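Local structure of 5-carboxymethyl-2-hydroxymuconate delta-isomerase (Bordetella bronchiseptica, 4JJ9) at residues L29-L34 with Y78-G83; R36-G41 with A127-L132; Y96-L101 with G139-I144. The protein probably catalyses the isomerisation of 5-carboxymethyl-2-hydroxymuconate in the homoprotocatechuate catabolic pathway, working as a trimer. All coordinates share one frame; numbering follows the deposited sequence.

How the contacts relate
From the N terminus, strand 25-31 ends in the first half of contact 1, and the chain returns to it through helix 40-51 and strand 69-80, closing a loop of 43 residues. Contact 2 opens inside that loop, at 36-41, and closes only at 127-132 on helix 111-135, so it crosses contact 1. Contact 3 opens at 96-101, after contact 1 has closed, and closes last at 139-144; it too crosses contact 2. Contacts 1 and 3 thus stand in series, each within one beta-alpha-beta unit and both on the same sheet, while contact 2 spans the two units through their helical connections.

Contact 1: residues L29-L34 with Y78-G83; sequences LYSGNL and YAIADG
Ser31, the last residue of strand 25-31, meets Tyr78 with its methylene group: Ser31 CB stands 3.6 Å from the centroid of the Tyr78 ring and only 3° off the ring normal, a CH-pi contact over the middle of one face. The hydroxyl is turned elsewhere. With OG lying between the backbone N and the carbonyl carbon (chi1 57°), Ser31 OG donates to Asn33 OD1 at 2.7 Å, in the plane of that carbonyl, and also accepts from Phe98 N. Ile80 CD1 reaches the same serine, 4.1 Å from Ser31 OG. At Gly32 the backbone itself makes the contact, as Gly32 N approaches Tyr78 CE1 obliquely at 3.4 Å. Asn33 meets the hydroxyl end of Tyr78 obliquely: Asn33 CB is 3.1 Å from Tyr78 OH, with the amide plane inclined 39° to the ring. That amide is fixed at both ends, OD1 by Ser31 and ND2 by Tyr96 O and Asp95 OD1. Leu34 completes the bend, its N bonding back to Ser31 O at 3.0 Å. The chain leaves strand 69-80 through a type II' beta turn from Ile80 to Gly83. The two strands bond earlier, Tyr30 with Tyr73 and Ala75 and Gly32 with Ala75, so here the contact is made largely by side chains. Tyr78 and Ala79 pair with an antiparallel strand of the second subunit, and Tyr78 packs on its Leu71. The arrangement joins strand ends of a beta-alpha-beta unit, 25-31 with 69-80, where the sheet continues into the next subunit of the trimer, consistent with the tautomerase superfamily fold.

Contact 2: residues R36-G41 with A127-L132; sequences RDLDMG and ALLAPL
Leu38 and Leu132 illustrate how a loop leading into one helix can be seated on another largely by apolar contact. Leu132 CD1 is the shared point: it lies 3.5 Å from Leu38 CG, tighter than ordinary van der Waals contact, and also 3.5 Å from Asp37 CB, with both side chains crossing that of Leu132 at about a right angle. The chi1 of Leu132, -138°, departs from a staggered value and brings this methyl to the loop. One branch of Leu38, CD2, reaches further along the helix, coming within 4.0 Å of Leu129 CD2 and standing close to the carbonyl oxygen of Leu128. Met40, present as selenomethionine, adds its terminal methyl, with Met40 CE 4.2 Å from Leu129 CD2.

No hydrogen bond passes between the segments, but Asp37, whose CB joins the apolar contact, forms a salt bridge through OD2 with Arg136 NE, just past the end of helix 111-135. Asp39 is the N-cap of helix 40-51, where Gly41 N gives a weak bond to Asp39 OD1. The facing helix is kinked: Pro131 has no N-H to give, and Leu132 N makes a weak bond to Leu129 O, three residues back, rather than to the carbonyl four back.

Around this junction Leu38 and Leu129 both touch Val43 of helix 40-51. The same side chains reach the sheet, with Met40 on Ile28 and Tyr30, Leu129 on Leu140 and Leu132 on Val138, while Leu129 also packs on Phe155 of the second subunit.

Contact 3: residues Y96-L101 with G139-I144; sequences YGFAYL and GLTFQI. With SO4 (sulfate ion), chain G.
Strands 97-105 and 138-146 are the parallel pair of a beta-alpha-beta unit, joined through helix 111-135; Phe98 faces Gly139 and Leu101 faces Phe142. The segments run 7° apart. Five backbone bonds zip them together, from Gly97 O with Gly139 N to Leu101 O with Gln143 N; Leu101 N to Thr141 O measures 2.8 Å.

On the face bearing Phe98, Tyr100 and Thr141, the missing side chain of Gly139 lets the Phe98 ring lie flat over the neighbouring strand. Gly139 CA is 3.8 Å from the Phe98 ring centroid in a CH-pi contact, Gly139 O lies over the same face, 3.4 Å above the plane and offset toward the rim, and Thr141 OG1 sits at the edge, 3.7 Å from Phe98 CZ. The Tyr100 ring, carried along its strand and toward 139-144 with CG anti to the backbone N (chi1 173°), presents its edge to Thr141 CG2. Its hydroxyl donates to Gln143 OE1 at 2.6 Å, on a lone pair in the carbonyl plane, and is also hydrogen-bonded to Asn102 ND2; ring and amide planes stand 71° apart. Asp152 of the second subunit holds Gln143 NE2. On the side of its strand away from 96-101, Leu140 N donates to SO4 O4 at 2.9 Å; this sulfate, probably from the crystallisation liquor, also binds Gly156 N and His159 N of the second subunit.

On the opposite face Ala99 CB touches Leu140 CD2 at 3.6 Å and Leu101 CB meets Phe142 CD1, covered by Ile121, Ala125 and Leu133 of helix 111-135. Strand 25-31 flanks 97-105, while an antiparallel strand of the second subunit extends the sheet beyond 141-144.

Contact 1: residues L29-L34 with Y78-G83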
# COMPACT_ATOMS: atom_id res chain seq x y z
N LEU A 29 -5.53 -0.24 6.35
CA LEU A 29 -6.35 0.37 5.31
C LEU A 29 -7.80 0.11 5.70
O LEU A 29 -8.20 -1.04 5.87
CB LEU A 29 -6.06 -0.27 3.95
CG LEU A 29 -4.61 -0.33 3.50
CD1 LEU A 29 -4.57 -0.92 2.09
CD2 LEU A 29 -4.00 1.08 3.51
N TYR A 30 -8.58 1.18 5.85
CA TYR A 30 -9.95 1.04 6.34
C TYR A 30 -10.92 2.01 5.67
O TYR A 30 -10.51 3.04 5.13
CB TYR A 30 -10.00 1.16 7.87
CG TYR A 30 -9.65 2.51 8.43
CD1 TYR A 30 -8.31 2.90 8.58
CD2 TYR A 30 -10.65 3.40 8.83
CE1 TYR A 30 -7.98 4.15 9.11
CE2 TYR A 30 -10.33 4.64 9.37
CZ TYR A 30 -8.99 5.01 9.50
OH TYR A 30 -8.69 6.24 10.02
N SER A 31 -12.20 1.66 5.69
CA SER A 31 -13.22 2.54 5.14
C SER A 31 -13.39 3.79 6.02
O SER A 31 -13.44 3.70 7.25
CB SER A 31 -14.55 1.78 4.97
OG SER A 31 -14.98 1.23 6.21
N GLY A 32 -13.49 4.95 5.38
CA GLY A 32 -13.43 6.24 6.08
C GLY A 32 -14.55 6.44 7.09
O GLY A 32 -14.39 7.21 8.04
N ASN A 33 -15.67 5.75 6.88
CA ASN A 33 -16.79 5.83 7.83
C ASN A 33 -16.45 5.38 9.25
O ASN A 33 -17.13 5.77 10.21
CB ASN A 33 -18.05 5.11 7.30
CG ASN A 33 -17.83 3.61 7.04
OD1 ASN A 33 -16.70 3.11 7.05
ND2 ASN A 33 -18.93 2.90 6.80
N LEU A 34 -15.41 4.56 9.40
CA LEU A 34 -15.00 4.11 10.73
C LEU A 34 -14.49 5.25 11.62
O LEU A 34 -14.53 5.15 12.85
CB LEU A 34 -13.96 2.99 10.64
CG LEU A 34 -14.40 1.71 9.91
CD1 LEU A 34 -13.35 0.62 10.10
CD2 LEU A 34 -15.76 1.22 10.39
N TYR A 78 -15.11 3.82 -1.22
CA TYR A 78 -15.04 2.38 -1.01
C TYR A 78 -16.36 1.74 -1.39
O TYR A 78 -17.40 2.42 -1.50
CB TYR A 78 -14.67 2.06 0.45
CG TYR A 78 -15.49 2.83 1.45
CD1 TYR A 78 -15.04 4.06 1.93
CD2 TYR A 78 -16.71 2.34 1.92
CE1 TYR A 78 -15.78 4.80 2.84
CE2 TYR A 78 -17.46 3.07 2.84
CZ TYR A 78 -16.99 4.30 3.29
OH TYR A 78 -17.71 5.04 4.19
N ALA A 79 -16.30 0.43 -1.61
CA ALA A 79 -17.48 -0.40 -1.84
C ALA A 79 -17.25 -1.70 -1.10
O ALA A 79 -16.17 -2.30 -1.20
CB ALA A 79 -17.68 -0.65 -3.32
N ILE A 80 -18.24 -2.12 -0.33
CA ILE A 80 -18.07 -3.28 0.54
C ILE A 80 -19.22 -4.24 0.31
O ILE A 80 -20.39 -3.82 0.33
CB ILE A 80 -18.05 -2.87 2.04
CG1 ILE A 80 -16.94 -1.85 2.33
CG2 ILE A 80 -17.92 -4.10 2.94
CD1 ILE A 80 -17.14 -1.13 3.65
N ALA A 81 -18.87 -5.50 0.07
CA ALA A 81 -19.85 -6.59 -0.02
C ALA A 81 -20.95 -6.25 -1.02
O ALA A 81 -20.66 -5.80 -2.13
CB ALA A 81 -20.42 -6.91 1.37
N ASP A 82 -22.21 -6.43 -0.64
CA ASP A 82 -23.32 -6.20 -1.56
C ASP A 82 -23.85 -4.77 -1.54
O ASP A 82 -24.90 -4.48 -2.12
CB ASP A 82 -24.47 -7.18 -1.26
CG ASP A 82 -25.13 -6.92 0.09
OD1 ASP A 82 -24.59 -6.13 0.89
OD2 ASP A 82 -26.20 -7.51 0.34
N GLY A 83 -23.15 -3.87 -0.85
CA GLY A 83 -23.56 -2.47 -0.81
C GLY A 83 -24.70 -2.13 0.14
O GLY A 83 -25.22 -1.02 0.11

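Contact 2: residues R36-G41 with A127-L132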
# COMPACT_ATOMS: atom_id res chain seq x y z
N ARG A 36 -15.88 7.92 12.17
CA ARG A 36 -17.05 8.39 12.92
C ARG A 36 -17.23 7.58 14.20
O ARG A 36 -17.81 8.08 15.18
CB ARG A 36 -18.30 8.31 12.05
CG ARG A 36 -18.20 9.11 10.75
CD ARG A 36 -19.35 8.86 9.79
NE ARG A 36 -19.54 10.01 8.90
CZ ARG A 36 -18.95 10.18 7.72
NH1 ARG A 36 -18.12 9.26 7.23
NH2 ARG A 36 -19.21 11.27 7.01
N ASP A 37 -16.73 6.35 14.20
CA ASP A 37 -16.99 5.38 15.27
C ASP A 37 -15.92 5.28 16.35
O ASP A 37 -16.21 4.90 17.49
CB ASP A 37 -17.20 3.97 14.70
CG ASP A 37 -18.31 3.89 13.67
OD1 ASP A 37 -19.22 4.75 13.67
OD2 ASP A 37 -18.27 2.94 12.87
N LEU A 38 -14.67 5.56 15.99
CA LEU A 38 -13.57 5.52 16.98
C LEU A 38 -12.37 6.36 16.58
O LEU A 38 -12.23 6.77 15.43
CB LEU A 38 -13.13 4.09 17.32
CG LEU A 38 -12.89 3.00 16.26
CD1 LEU A 38 -12.10 3.49 15.06
CD2 LEU A 38 -12.20 1.79 16.91
N ASP A 39 -11.50 6.58 17.57
CA ASP A 39 -10.24 7.27 17.37
C ASP A 39 -9.23 6.25 16.90
O ASP A 39 -8.78 5.40 17.68
CB ASP A 39 -9.79 7.92 18.69
CG ASP A 39 -8.41 8.56 18.59
OD1 ASP A 39 -7.89 8.77 17.48
OD2 ASP A 39 -7.86 8.87 19.66
N MSE A 40 -8.87 6.34 15.62
CA MSE A 40 -7.97 5.37 15.02
C MSE A 40 -6.53 5.56 15.50
O MSE A 40 -5.73 4.63 15.45
CB MSE A 40 -8.07 5.44 13.49
CG MSE A 40 -7.30 4.38 12.73
SE MSE A 40 -7.76 2.50 13.13
CE MSE A 40 -9.66 2.67 13.50
N GLY A 41 -6.23 6.76 15.99
CA GLY A 41 -4.92 7.04 16.59
C GLY A 41 -4.69 6.17 17.82
O GLY A 41 -3.61 5.63 18.01
N ALA A 127 -9.40 -6.67 20.55
CA ALA A 127 -9.73 -5.89 21.75
C ALA A 127 -9.94 -4.41 21.44
O ALA A 127 -10.89 -3.80 21.94
CB ALA A 127 -8.68 -6.07 22.82
N LEU A 128 -9.07 -3.85 20.61
CA LEU A 128 -9.11 -2.42 20.30
C LEU A 128 -10.25 -2.06 19.37
O LEU A 128 -10.78 -0.95 19.44
CB LEU A 128 -7.79 -1.96 19.68
CG LEU A 128 -6.58 -1.91 20.62
CD1 LEU A 128 -5.29 -1.99 19.80
CD2 LEU A 128 -6.60 -0.65 21.50
N LEU A 129 -10.62 -2.99 18.49
CA LEU A 129 -11.67 -2.73 17.51
C LEU A 129 -13.05 -3.27 17.90
O LEU A 129 -14.00 -3.12 17.15
CB LEU A 129 -11.24 -3.23 16.12
CG LEU A 129 -9.95 -2.62 15.56
CD1 LEU A 129 -9.42 -3.45 14.40
CD2 LEU A 129 -10.12 -1.17 15.15
N ALA A 130 -13.15 -3.87 19.09
CA ALA A 130 -14.41 -4.44 19.58
C ALA A 130 -15.61 -3.47 19.67
O ALA A 130 -16.73 -3.84 19.28
CB ALA A 130 -14.20 -5.16 20.91
N PRO A 131 -15.40 -2.24 20.18
CA PRO A 131 -16.51 -1.27 20.22
C PRO A 131 -17.12 -0.98 18.84
O PRO A 131 -18.31 -0.68 18.76
CB PRO A 131 -15.84 -0.00 20.76
CG PRO A 131 -14.76 -0.53 21.64
CD PRO A 131 -14.22 -1.72 20.90
N LEU A 132 -16.31 -1.08 17.79
CA LEU A 132 -16.77 -0.93 16.41
C LEU A 132 -17.89 -1.92 16.09
O LEU A 132 -18.91 -1.57 15.49
CB LEU A 132 -15.59 -1.19 15.47
CG LEU A 132 -15.29 -0.36 14.23
CD1 LEU A 132 -15.25 1.11 14.56
CD2 LEU A 132 -13.96 -0.81 13.66

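Contact 3: residues Y96-L101 with G139-I144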
# COMPACT_ATOMS: atom_id res chain seq x y z
N TYR A 96 -21.93 -0.69 5.93
CA TYR A 96 -20.85 -1.56 6.37
C TYR A 96 -19.53 -0.81 6.47
O TYR A 96 -19.35 0.24 5.84
CB TYR A 96 -20.62 -2.71 5.38
CG TYR A 96 -21.83 -3.48 4.91
CD1 TYR A 96 -22.86 -3.82 5.79
CD2 TYR A 96 -21.91 -3.91 3.60
CE1 TYR A 96 -23.97 -4.55 5.34
CE2 TYR A 96 -23.00 -4.64 3.14
CZ TYR A 96 -24.02 -4.95 4.02
OH TYR A 96 -25.10 -5.68 3.54
N GLY A 97 -18.61 -1.39 7.22
CA GLY A 97 -17.22 -0.92 7.26
C GLY A 97 -16.25 -2.07 7.02
O GLY A 97 -16.64 -3.23 7.00
N PHE A 98 -14.97 -1.73 6.83
CA PHE A 98 -13.94 -2.76 6.69
C PHE A 98 -12.63 -2.17 7.17
O PHE A 98 -12.37 -0.99 6.94
CB PHE A 98 -13.80 -3.27 5.23
CG PHE A 98 -13.35 -4.72 5.13
CD1 PHE A 98 -12.04 -5.10 5.42
CD2 PHE A 98 -14.26 -5.72 4.73
CE1 PHE A 98 -11.65 -6.44 5.35
CE2 PHE A 98 -13.87 -7.06 4.64
CZ PHE A 98 -12.56 -7.42 4.96
N ALA A 99 -11.84 -2.97 7.88
CA ALA A 99 -10.43 -2.63 8.14
C ALA A 99 -9.54 -3.81 7.77
O ALA A 99 -9.84 -4.96 8.11
CB ALA A 99 -10.22 -2.21 9.60
N TYR A 100 -8.48 -3.51 7.03
CA TYR A 100 -7.48 -4.50 6.62
C TYR A 100 -6.15 -4.11 7.26
O TYR A 100 -5.63 -3.02 7.00
CB TYR A 100 -7.33 -4.53 5.09
CG TYR A 100 -6.18 -5.41 4.62
CD1 TYR A 100 -6.20 -6.79 4.84
CD2 TYR A 100 -5.04 -4.84 4.03
CE1 TYR A 100 -5.13 -7.60 4.44
CE2 TYR A 100 -3.97 -5.65 3.61
CZ TYR A 100 -4.02 -7.02 3.83
OH TYR A 100 -2.98 -7.83 3.44
N LEU A 101 -5.61 -5.00 8.09
CA LEU A 101 -4.36 -4.75 8.81
C LEU A 101 -3.27 -5.64 8.23
O LEU A 101 -3.47 -6.84 8.05
CB LEU A 101 -4.52 -5.05 10.31
CG LEU A 101 -5.43 -4.18 11.19
CD1 LEU A 101 -6.90 -4.35 10.78
CD2 LEU A 101 -5.24 -4.60 12.64
N GLY A 139 -16.08 -5.76 8.42
CA GLY A 139 -15.13 -6.83 8.09
C GLY A 139 -13.76 -6.46 8.65
O GLY A 139 -13.35 -5.30 8.57
N LEU A 140 -13.09 -7.42 9.29
CA LEU A 140 -11.77 -7.17 9.89
C LEU A 140 -10.83 -8.32 9.55
O LEU A 140 -11.11 -9.48 9.89
CB LEU A 140 -11.87 -6.99 11.42
CG LEU A 140 -12.73 -5.85 12.01
CD1 LEU A 140 -12.88 -5.97 13.53
CD2 LEU A 140 -12.14 -4.49 11.64
N THR A 141 -9.73 -7.98 8.89
CA THR A 141 -8.75 -8.96 8.42
C THR A 141 -7.35 -8.50 8.81
O THR A 141 -7.04 -7.32 8.71
CB THR A 141 -8.84 -9.14 6.89
OG1 THR A 141 -10.11 -9.73 6.57
CG2 THR A 141 -7.73 -10.05 6.36
N PHE A 142 -6.54 -9.43 9.29
CA PHE A 142 -5.14 -9.15 9.62
C PHE A 142 -4.24 -10.20 8.97
O PHE A 142 -4.49 -11.40 9.07
CB PHE A 142 -4.95 -9.14 11.15
CG PHE A 142 -3.51 -9.15 11.60
CD1 PHE A 142 -2.60 -8.19 11.16
CD2 PHE A 142 -3.06 -10.12 12.51
CE1 PHE A 142 -1.27 -8.20 11.58
CE2 PHE A 142 -1.74 -10.14 12.94
CZ PHE A 142 -0.84 -9.18 12.48
N GLN A 143 -3.19 -9.73 8.29
CA GLN A 143 -2.24 -10.62 7.63
C GLN A 143 -0.83 -10.20 7.98
O GLN A 143 -0.58 -9.01 8.16
CB GLN A 143 -2.41 -10.60 6.10
CG GLN A 143 -3.76 -11.12 5.63
CD GLN A 143 -3.87 -11.26 4.12
OE1 GLN A 143 -3.56 -10.33 3.37
NE2 GLN A 143 -4.33 -12.42 3.67
N ILE A 144 0.06 -11.18 8.07
CA ILE A 144 1.49 -10.89 8.21
C ILE A 144 2.22 -11.35 6.96
O ILE A 144 2.10 -12.51 6.58
CB ILE A 144 2.12 -11.60 9.42
CG1 ILE A 144 1.51 -11.10 10.72
CG2 ILE A 144 3.63 -11.35 9.44
CD1 ILE A 144 2.03 -11.88 11.95
S SO4 G . -15.38 -10.68 8.51
O1 SO4 G . -16.64 -10.36 9.15
O2 SO4 G . -15.46 -10.21 7.12
O3 SO4 G . -15.12 -12.12 8.52
O4 SO4 G . -14.28 -10.02 9.21